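Local coordinates for ABC transporter binding protein AcbH (Actinoplanes, PDB 3OO8) that binds beta-D-galactopyranose as the extracellular solute receptor of a bacterial ABC sugar transporter, at residues Q246-A251 with G258-G263. The protein carries 2 engineered substitutions. Numbering follows the deposited sequence.
Sequences QDAAKA and GMMFQG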
# COMPACT_ATOMS: atom_id res chain seq x y z
N GLN A 246 -0.42 16.53 6.20
CA GLN A 246 -0.31 16.73 7.64
C GLN A 246 -1.33 17.77 8.15
O GLN A 246 -1.88 17.61 9.24
CB GLN A 246 1.13 17.14 8.02
CG GLN A 246 2.20 16.09 7.67
CD GLN A 246 2.80 16.23 6.28
OE1 GLN A 246 2.18 16.79 5.38
NE2 GLN A 246 3.99 15.64 6.09
N ASP A 247 -1.59 18.82 7.38
CA ASP A 247 -2.58 19.82 7.82
C ASP A 247 -4.00 19.25 7.85
O ASP A 247 -4.81 19.61 8.69
CB ASP A 247 -2.51 21.10 6.97
CG ASP A 247 -1.34 22.01 7.38
OD1 ASP A 247 -0.72 21.76 8.43
OD2 ASP A 247 -1.03 22.97 6.65
N ALA A 248 -4.30 18.34 6.91
CA ALA A 248 -5.58 17.66 6.94
C ALA A 248 -5.64 16.73 8.16
O ALA A 248 -6.65 16.67 8.86
CB ALA A 248 -5.81 16.86 5.64
N ALA A 249 -4.55 16.02 8.42
CA ALA A 249 -4.48 15.14 9.57
C ALA A 249 -4.63 15.92 10.89
O ALA A 249 -5.31 15.45 11.82
CB ALA A 249 -3.19 14.32 9.54
N LYS A 250 -4.07 17.13 10.94
CA LYS A 250 -4.20 17.97 12.14
C LYS A 250 -5.65 18.43 12.29
O LYS A 250 -6.15 18.53 13.41
CB LYS A 250 -3.23 19.16 12.12
CG LYS A 250 -1.82 18.86 12.65
CD LYS A 250 -1.80 18.28 14.09
CE LYS A 250 -0.37 17.94 14.58
NZ LYS A 250 -0.29 16.87 15.66
N ALA A 251 -6.34 18.68 11.18
CA ALA A 251 -7.76 19.04 11.24
C ALA A 251 -8.59 17.93 11.89
O ALA A 251 -9.48 18.21 12.71
CB ALA A 251 -8.32 19.43 9.87
N GLY A 258 -14.49 15.30 10.65
CA GLY A 258 -15.01 14.05 11.20
C GLY A 258 -14.26 12.78 10.83
O GLY A 258 -14.24 11.82 11.61
N MET A 259 -13.64 12.77 9.64
CA MET A 259 -12.93 11.59 9.10
C MET A 259 -11.76 12.00 8.20
O MET A 259 -11.68 13.15 7.72
CB MET A 259 -13.90 10.78 8.23
CG MET A 259 -15.19 10.35 8.92
SD MET A 259 -16.41 9.51 7.86
CE MET A 259 -17.18 10.84 6.93
N MET A 260 -10.86 11.07 7.94
CA MET A 260 -9.83 11.32 6.93
C MET A 260 -9.38 9.96 6.36
O MET A 260 -9.10 9.03 7.13
CB MET A 260 -8.62 12.03 7.49
CG MET A 260 -7.54 12.21 6.43
SD MET A 260 -6.27 13.32 7.09
CE MET A 260 -5.12 13.38 5.71
N PHE A 261 -9.36 9.85 5.04
CA PHE A 261 -8.95 8.59 4.37
C PHE A 261 -7.50 8.71 3.94
O PHE A 261 -7.17 9.58 3.14
CB PHE A 261 -9.85 8.31 3.12
CG PHE A 261 -9.45 7.07 2.34
CD1 PHE A 261 -9.77 5.82 2.85
CD2 PHE A 261 -8.78 7.17 1.13
CE1 PHE A 261 -9.45 4.67 2.15
CE2 PHE A 261 -8.42 6.02 0.44
CZ PHE A 261 -8.79 4.78 0.97
N GLN A 262 -6.62 7.88 4.50
CA GLN A 262 -5.23 7.85 4.03
C GLN A 262 -4.52 6.63 4.65
O GLN A 262 -5.18 5.77 5.25
CB GLN A 262 -4.48 9.16 4.32
CG GLN A 262 -3.89 9.77 3.07
CD GLN A 262 -3.17 11.08 3.29
OE1 GLN A 262 -3.72 12.14 2.99
NE2 GLN A 262 -1.95 11.01 3.79
N GLY A 263 -3.20 6.53 4.48
CA GLY A 263 -2.45 5.40 5.04
C GLY A 263 -2.24 5.53 6.54
O GLY A 263 -2.11 6.65 7.04
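Met260 reaches across from its strand and lays its thioether end against the helix surface at Ala248 and Ala249. Met260 CE meets Ala248 CB at 3.5 Å. The sulfur sits over the backbone of the second alanine, with Met260 SD 3.5 Å from Ala249 N and 3.6 Å from Ala249 CA. Ala249 CB flanks the sulfur more loosely, 4.1 Å from Met260 SD. No hydrogen bond crosses the contact; it is van der Waals packing between buried groups. CG of Met260 stands anti to the backbone N (chi1 177°), and with the rest of the chain extended out to CE the side chain spans the gap. Met260 CA lies 7.1 Å from Ala249 CA. The small alanine side chains probably allow the thioether to come this close to the helix backbone. This is a helix laid on one face of a sheet in a lobe of the class 2 solute-binding protein fold: helix 245-253 turns back after a short connection into strand 257-261, which runs antiparallel to strand 134-147 and parallel to strand 178-181. Cutting Met260 back to an alanine removes both sulfur and methyl, which would probably open a gap between strand and helix and strip the Ala249 backbone of its packing partner. Ala181 of strand 178-181 and Val267 of helix 264-270 also touch the methionine side chain, while a backbone hydrogen bond to Phe145 ties Met260 to strand 134-147. The galactose-binding residues Gln266 and Trp142 lie nearby, their side chains about 7 and 8 Å from that of Met260; Gln266 OE1 accepts hydrogen bonds from Gln262 NE2 and Gly263 N.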